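Local coordinates for phosphate binding protein (Planctomyces limnophilus, PDB 4JWO), which probably binds phosphate and takes part in its transport across the cytoplasmic membrane, at residues G143-N149 and A237-Y243; N164-A168 and I188-G192; T291-L295 and L336-K341. All blocks are in the same frame, centred on the assembly; numbering follows the deposited sequence. Where two conformers were deposited one is given.

Contact 1. Residues G143-N149 and A237-Y243; sequences GLTVVIN and ALGYFGY. With FMT (formic acid), chain E.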
# COMPACT_ATOMS: atom_id res chain seq x y z
N GLY A 143 -5.08 -0.55 -2.35
CA GLY A 143 -6.30 -0.92 -1.66
C GLY A 143 -6.27 -2.35 -1.15
O GLY A 143 -5.81 -3.24 -1.84
N LEU A 144 -6.74 -2.55 0.07
CA LEU A 144 -6.87 -3.89 0.64
C LEU A 144 -8.32 -4.19 0.93
O LEU A 144 -9.07 -3.31 1.32
CB LEU A 144 -6.14 -3.98 1.97
CG LEU A 144 -4.63 -3.78 1.99
CD1 LEU A 144 -4.13 -4.15 3.38
CD2 LEU A 144 -3.94 -4.62 0.92
N THR A 145 -8.69 -5.46 0.78
CA THR A 145 -10.03 -5.89 1.15
C THR A 145 -9.98 -6.88 2.30
O THR A 145 -9.13 -7.77 2.34
CB THR A 145 -10.75 -6.58 -0.01
OG1 THR A 145 -9.95 -7.68 -0.47
CG2 THR A 145 -10.97 -5.59 -1.15
N VAL A 146 -10.91 -6.72 3.23
CA VAL A 146 -11.22 -7.75 4.21
C VAL A 146 -12.37 -8.56 3.64
O VAL A 146 -13.36 -8.00 3.16
CB VAL A 146 -11.64 -7.12 5.53
CG1 VAL A 146 -12.10 -8.18 6.51
CG2 VAL A 146 -10.47 -6.31 6.10
N VAL A 147 -12.23 -9.88 3.65
CA VAL A 147 -13.24 -10.74 3.05
C VAL A 147 -13.77 -11.77 4.03
O VAL A 147 -13.07 -12.21 4.94
CB VAL A 147 -12.68 -11.47 1.80
CG1 VAL A 147 -12.37 -10.47 0.70
CG2 VAL A 147 -11.43 -12.29 2.16
N ILE A 148 -15.04 -12.11 3.86
CA ILE A 148 -15.67 -13.20 4.58
C ILE A 148 -16.28 -14.17 3.57
O ILE A 148 -16.34 -13.88 2.37
CB ILE A 148 -16.71 -12.68 5.58
CG1 ILE A 148 -17.72 -11.76 4.89
CG2 ILE A 148 -16.02 -11.95 6.72
CD1 ILE A 148 -18.82 -11.20 5.82
N ASN A 149 -16.73 -15.32 4.05
CA ASN A 149 -17.37 -16.28 3.17
C ASN A 149 -18.74 -15.73 2.81
O ASN A 149 -19.37 -15.08 3.65
CB ASN A 149 -17.51 -17.61 3.90
CG ASN A 149 -18.04 -18.69 3.02
OD1 ASN A 149 -19.26 -18.86 2.89
ND2 ASN A 149 -17.14 -19.46 2.41
N ALA A 237 -14.68 -18.03 7.85
CA ALA A 237 -13.41 -17.38 7.53
C ALA A 237 -13.44 -15.86 7.58
O ALA A 237 -14.46 -15.21 7.33
CB ALA A 237 -12.93 -17.82 6.15
N LEU A 238 -12.30 -15.28 7.92
CA LEU A 238 -12.07 -13.84 7.77
C LEU A 238 -10.68 -13.70 7.19
O LEU A 238 -9.74 -14.23 7.76
CB LEU A 238 -12.13 -13.16 9.14
CG LEU A 238 -11.80 -11.66 9.17
CD1 LEU A 238 -12.97 -10.87 8.64
CD2 LEU A 238 -11.45 -11.18 10.58
N GLY A 239 -10.53 -13.00 6.07
CA GLY A 239 -9.22 -12.89 5.46
C GLY A 239 -8.93 -11.47 5.01
O GLY A 239 -9.83 -10.64 4.97
N TYR A 240 -7.67 -11.18 4.71
CA TYR A 240 -7.34 -9.92 4.06
C TYR A 240 -6.28 -10.13 3.00
O TYR A 240 -5.43 -11.01 3.12
CB TYR A 240 -6.89 -8.84 5.06
CG TYR A 240 -5.52 -9.03 5.68
CD1 TYR A 240 -4.38 -8.49 5.09
CD2 TYR A 240 -5.37 -9.72 6.88
CE1 TYR A 240 -3.13 -8.65 5.66
CE2 TYR A 240 -4.10 -9.89 7.47
CZ TYR A 240 -2.99 -9.34 6.85
OH TYR A 240 -1.74 -9.48 7.41
N PHE A 241 -6.35 -9.30 1.96
CA PHE A 241 -5.39 -9.31 0.86
C PHE A 241 -5.68 -8.13 -0.05
O PHE A 241 -6.65 -7.40 0.17
CB PHE A 241 -5.34 -10.66 0.09
CG PHE A 241 -6.69 -11.31 -0.16
CD1 PHE A 241 -7.59 -10.78 -1.07
CD2 PHE A 241 -7.03 -12.47 0.51
CE1 PHE A 241 -8.83 -11.40 -1.30
CE2 PHE A 241 -8.26 -13.10 0.28
CZ PHE A 241 -9.16 -12.56 -0.62
N GLY A 242 -4.85 -7.93 -1.06
CA GLY A 242 -4.99 -6.78 -1.93
C GLY A 242 -6.27 -6.83 -2.73
O GLY A 242 -6.78 -7.90 -3.06
N TYR A 243 -6.79 -5.65 -3.05
CA TYR A 243 -8.07 -5.51 -3.73
C TYR A 243 -8.15 -6.30 -5.04
O TYR A 243 -9.21 -6.84 -5.39
CB TYR A 243 -8.37 -4.02 -3.96
CG TYR A 243 -9.60 -3.80 -4.80
CD1 TYR A 243 -10.87 -3.83 -4.23
CD2 TYR A 243 -9.50 -3.59 -6.17
CE1 TYR A 243 -12.00 -3.65 -5.02
CE2 TYR A 243 -10.62 -3.41 -6.95
CZ TYR A 243 -11.86 -3.44 -6.37
OH TYR A 243 -12.98 -3.26 -7.15
C FMT E . -12.23 -3.45 -10.15
O1 FMT E . -13.28 -3.87 -9.69
O2 FMT E . -11.35 -4.15 -10.65
O HOH W 1 -17.08 -15.81 7.04

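Contact 2. Residues N164-A168 and I188-G192; sequences NKIWA and IQLFG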
# COMPACT_ATOMS: atom_id res chain seq x y z
N ASN A 164 -9.19 -4.77 14.88
CA ASN A 164 -8.07 -4.72 15.82
C ASN A 164 -8.28 -5.71 16.95
O ASN A 164 -7.35 -6.37 17.39
CB ASN A 164 -7.88 -3.28 16.34
CG ASN A 164 -6.89 -3.21 17.48
OD1 ASN A 164 -7.26 -2.85 18.60
ND2 ASN A 164 -5.63 -3.54 17.21
N LYS A 165 -9.51 -5.83 17.41
CA LYS A 165 -9.85 -6.79 18.44
C LYS A 165 -9.47 -8.21 18.00
O LYS A 165 -9.01 -9.02 18.81
CB LYS A 165 -11.36 -6.71 18.72
CG LYS A 165 -11.82 -7.37 19.99
CD LYS A 165 -13.31 -7.12 20.17
CE LYS A 165 -13.80 -7.59 21.52
NZ LYS A 165 -15.27 -7.38 21.63
N ILE A 166 -9.64 -8.49 16.72
CA ILE A 166 -9.33 -9.81 16.15
C ILE A 166 -7.83 -9.99 15.90
O ILE A 166 -7.26 -11.03 16.22
CB ILE A 166 -10.08 -10.01 14.83
CG1 ILE A 166 -11.59 -10.13 15.07
CG2 ILE A 166 -9.58 -11.26 14.12
CD1 ILE A 166 -12.40 -9.98 13.82
N TRP A 167 -7.21 -8.97 15.31
CA TRP A 167 -5.86 -9.12 14.74
C TRP A 167 -4.70 -8.63 15.60
O TRP A 167 -3.54 -8.89 15.27
CB TRP A 167 -5.78 -8.41 13.40
CG TRP A 167 -6.46 -9.16 12.29
CD1 TRP A 167 -7.70 -8.91 11.77
CD2 TRP A 167 -5.94 -10.29 11.57
NE1 TRP A 167 -7.97 -9.80 10.76
CE2 TRP A 167 -6.91 -10.67 10.63
CE3 TRP A 167 -4.74 -11.02 11.64
CZ2 TRP A 167 -6.73 -11.74 9.75
CZ3 TRP A 167 -4.56 -12.08 10.77
CH2 TRP A 167 -5.55 -12.43 9.83
N ALA A 168 -5.00 -7.94 16.70
CA ALA A 168 -3.94 -7.33 17.51
C ALA A 168 -2.94 -8.35 17.98
O ALA A 168 -3.26 -9.53 18.15
CB ALA A 168 -4.53 -6.60 18.70
N ILE A 188 -13.63 -18.24 14.36
CA ILE A 188 -13.20 -17.39 13.24
C ILE A 188 -11.94 -18.01 12.66
O ILE A 188 -10.97 -18.20 13.38
CB ILE A 188 -12.77 -15.99 13.69
CG1 ILE A 188 -13.80 -15.35 14.60
CG2 ILE A 188 -12.49 -15.09 12.47
CD1 ILE A 188 -13.35 -14.01 15.13
N GLN A 189 -11.95 -18.33 11.37
CA GLN A 189 -10.77 -18.91 10.74
C GLN A 189 -10.06 -17.81 9.99
O GLN A 189 -10.57 -17.30 9.00
CB GLN A 189 -11.18 -20.02 9.76
CG GLN A 189 -12.20 -21.02 10.31
CD GLN A 189 -11.61 -21.99 11.32
OE1 GLN A 189 -10.44 -21.90 11.67
NE2 GLN A 189 -12.43 -22.92 11.79
N LEU A 190 -8.88 -17.43 10.47
CA LEU A 190 -8.18 -16.26 9.96
C LEU A 190 -7.20 -16.59 8.84
O LEU A 190 -6.43 -17.54 8.93
CB LEU A 190 -7.38 -15.59 11.09
CG LEU A 190 -8.22 -15.04 12.25
CD1 LEU A 190 -7.28 -14.51 13.31
CD2 LEU A 190 -9.16 -13.94 11.75
N PHE A 191 -7.23 -15.75 7.80
CA PHE A 191 -6.34 -15.86 6.66
C PHE A 191 -5.72 -14.51 6.38
O PHE A 191 -6.39 -13.49 6.46
CB PHE A 191 -7.12 -16.32 5.41
CG PHE A 191 -7.67 -17.70 5.53
CD1 PHE A 191 -8.94 -17.92 6.08
CD2 PHE A 191 -6.94 -18.80 5.11
CE1 PHE A 191 -9.45 -19.21 6.20
CE2 PHE A 191 -7.43 -20.08 5.23
CZ PHE A 191 -8.70 -20.28 5.77
N GLY A 192 -4.44 -14.48 6.06
CA GLY A 192 -3.78 -13.22 5.79
C GLY A 192 -2.40 -13.34 5.18
O GLY A 192 -1.93 -14.44 4.87

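Contact 3. Residues T291-L295 and L336-K341; sequences TKAKL and LADALK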
# COMPACT_ATOMS: atom_id res chain seq x y z
N THR A 291 14.29 15.11 -5.05
CA THR A 291 14.51 16.53 -4.82
C THR A 291 14.72 17.25 -6.14
O THR A 291 15.02 16.63 -7.16
CB THR A 291 15.70 16.78 -3.88
OG1 THR A 291 16.93 16.64 -4.59
CG2 THR A 291 15.68 15.81 -2.71
N LYS A 292 14.57 18.57 -6.11
CA LYS A 292 14.78 19.40 -7.29
C LYS A 292 16.22 19.29 -7.77
O LYS A 292 16.49 19.24 -8.97
CB LYS A 292 14.42 20.86 -6.97
CG LYS A 292 14.36 21.79 -8.15
CD LYS A 292 13.70 23.11 -7.75
CE LYS A 292 13.84 24.18 -8.82
NZ LYS A 292 13.09 23.84 -10.06
N ALA A 293 17.15 19.24 -6.82
CA ALA A 293 18.57 19.11 -7.16
C ALA A 293 18.88 17.77 -7.85
O ALA A 293 19.63 17.74 -8.82
CB ALA A 293 19.44 19.30 -5.93
N LYS A 294 18.31 16.68 -7.34
CA LYS A 294 18.55 15.37 -7.93
C LYS A 294 17.98 15.28 -9.34
O LYS A 294 18.49 14.55 -10.18
CB LYS A 294 17.95 14.25 -7.07
CG LYS A 294 18.49 14.16 -5.65
CD LYS A 294 19.82 13.44 -5.59
CE LYS A 294 20.26 13.24 -4.15
NZ LYS A 294 21.55 12.50 -4.07
N LEU A 295 16.90 16.02 -9.58
CA LEU A 295 16.24 16.03 -10.89
C LEU A 295 17.09 16.69 -11.99
O LEU A 295 16.76 16.58 -13.17
CB LEU A 295 14.86 16.66 -10.79
CG LEU A 295 13.82 15.69 -10.22
CD1 LEU A 295 12.58 16.41 -9.73
CD2 LEU A 295 13.46 14.66 -11.28
N LEU A 336 6.44 17.51 -12.43
CA LEU A 336 7.77 17.13 -12.88
C LEU A 336 8.35 18.19 -13.81
O LEU A 336 9.51 18.58 -13.70
CB LEU A 336 7.72 15.76 -13.58
CG LEU A 336 9.03 15.30 -14.23
CD1 LEU A 336 10.12 15.19 -13.18
CD2 LEU A 336 8.81 13.96 -14.92
N ALA A 337 7.51 18.69 -14.72
CA ALA A 337 7.96 19.70 -15.67
C ALA A 337 8.46 20.96 -14.96
O ALA A 337 9.48 21.53 -15.33
CB ALA A 337 6.85 20.04 -16.63
N ASP A 338 7.74 21.39 -13.93
CA ASP A 338 8.12 22.56 -13.14
C ASP A 338 9.45 22.37 -12.42
O ASP A 338 10.26 23.29 -12.33
CB ASP A 338 7.04 22.86 -12.09
CG ASP A 338 5.97 23.80 -12.59
OD1 ASP A 338 6.16 24.42 -13.66
OD2 ASP A 338 4.94 23.93 -11.90
N ALA A 339 9.66 21.16 -11.90
CA ALA A 339 10.85 20.84 -11.12
C ALA A 339 12.11 20.81 -11.98
O ALA A 339 13.23 20.94 -11.47
CB ALA A 339 10.67 19.51 -10.39
N LEU A 340 11.93 20.63 -13.28
CA LEU A 340 13.06 20.53 -14.21
C LEU A 340 13.57 21.90 -14.66
O LEU A 340 14.69 22.01 -15.16
CB LEU A 340 12.68 19.70 -15.44
CG LEU A 340 12.39 18.22 -15.17
CD1 LEU A 340 12.00 17.51 -16.45
CD2 LEU A 340 13.60 17.57 -14.53
N LYS A 341 12.75 22.93 -14.49
CA LYS A 341 13.15 24.28 -14.87
C LYS A 341 14.26 24.79 -13.96
O LYS A 341 14.45 24.28 -12.86
CB LYS A 341 11.95 25.23 -14.80
CG LYS A 341 10.82 24.87 -15.74
CD LYS A 341 9.60 25.75 -15.47
CE LYS A 341 8.47 25.47 -16.44
NZ LYS A 341 7.27 26.30 -16.15
OXT LYS A 341 14.99 25.72 -14.32
O HOH W 2 15.82 20.25 -11.37

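Contact 1. Residues G143-N149 and A237-Y243
Tyr243 already belongs to a helix, yet its backbone N still bonds to a strand: it donates to Gly143 O at 2.9 Å, from 38° out of the carbonyl plane. Gly242, at the N-cap position, makes the turn from strand to helix. The pairing belongs to the mixed sheet of a type II periplasmic-binding-protein fold, where strand 134-148 meets strand 237-242 in antiparallel fashion. Two hydrogen-bonded pairs hold the register. Thr145 N gives a nearly straight bond to Phe241 O (2.9 Å), and Phe241 N returns one to Thr145 O; Val147 and Gly239 likewise exchange both of their backbone bonds.

Thr145, Val147 and Phe241 share one face, against which helix 224-233 packs. The beta-branched Thr145 and Val147 suit extended positions, and Val147 CG2 meets Phe241 CZ at 3.6 Å, the two side chains crossing at about a right angle. Gly239 fits opposite Val147 because a beta carbon there would come close to the same CG2. Thr145 turns its two branches to different partners: OG1 makes a weak bond to Phe241 O, while CG2 reaches the edge of the Tyr243 ring, 3.5 Å from CD1.

The other face carries Val146, Ile148, Leu238 and Tyr240. Val146 has CG1 anti to its N (chi1 174°), which brings that methyl to 3.5 Å from Leu238 CD1 in the conformer given; Ile148 CG2 touches the same CD1. Tyr240 sends its ring away from strand 143-148 to stack on Phe203. Beyond the last paired residues a water spans the widening strands, accepting from Asn149 N and donating to Ala237 O. At the opposite end, Tyr243 OH donates to O1 of a formic acid, probably from the crystallisation liquor, at 2.6 Å.

Contact 2. Residues N164-A168 and I188-G192
Leu190 reaches from strand 189-192 to Ile166 and Trp167 on the last turn of helix 160-167, a helix-on-sheet packing within one alpha/beta lobe of the binding-protein fold. No hydrogen bond passes between the two segments, so the join depends on the fit of apolar groups.

Among the aliphatic contacts the closest is between Ile166 CG2 and Leu190 CD2, 3.6 Å apart. Ile166 places this methyl anti to its backbone N, while its CG1 branch leads toward Ile188 CD1, in the conformer given a looser approach at 4.3 Å. A branched residue can thus touch two side chains of 188-192 from one helical position. Leu238 of the neighbouring strand 237-242 packs on Ile166, Trp167 and Leu190 and continues the same core.

The ring contacts belong to Trp167. Its CG stands anti to the carbonyl carbon (chi1 -75°), which carries the indole from the helix toward the strand. Leu190 CD2 sits 3.7 Å above one face, offset toward the rim, and Ile166 CG2 lies over that same face. Phe203, Tyr218 and Tyr240 meet the indole edge-to-face, so a broad flat residue suits this aromatic cluster. An alanine here would remove the whole indole and is likely to open a gap beside Leu190 and to deprive the three rings of the partner they share.

The remaining contacts are with backbone. Gly192 suits its place because a beta carbon would sit tightly against Trp167 CH2. Phe191, whose side chain packs on Leu227 and Val231 of helix 224-233, instead offers its carbonyl: Phe191 O lies near the indole plane, at the ring edge, 3.6 Å from Trp167 CH2.

Contact 3. Residues T291-L295 and L336-K341
Two flat groups receive the ammonium of Lys292: the Ala339 carbonyl and the C-terminal carboxylate of Lys341. NZ stands above the Ala339 carbonyl plane, 57° out of it and 3.2 Å from O, and approaches Lys341 O at 3.1 Å, tilted from the carboxylate plane. A lysine suits the spot because its chain runs extended until a bend at the last torsion (chi4 67°) turns NZ to both oxygens, and its charge would be expected to offset that of the chain end. Ala339 O also accepts from a water that donates to Lys292 O as well; with the chain ending two residues later, this carbonyl has no helical N-H to bind.

Lys292 lies in an ST motif, in which Thr291 OG1 accepts from Lys294 N at the end of strand 283-291. That turn is packed against the final helix, 326-340. Leu295 divides its methyls there: CD1 meets Ala339 CB at 3.7 Å, where a small residue permits close approach, and CD2 meets Leu336 CD1 at 3.9 Å. Leu340 CD2 comes to 3.6 Å from Leu295 O.

From the N terminus, strand 134-148 leads into contact 1, whose partner, 237-243, returns after 87 residues. Inside that loop lies contact 2, closing its own 19-residue loop between helix 160-167 and strand 189-192. The two touch: Leu238 N and O pair with Gln189 O and Phe191 N, so one sheet runs through both. The Cys157-Cys266 disulfide starts within the loop of contact 1 and ends beyond it, crossing contact 1 and enclosing contact 2. Contact 3 follows in series, joining the loop that follows strand 283-291 to the C-terminal helix on the opposite side of the chain's centre, its centre about 39 Å from that of contact 1.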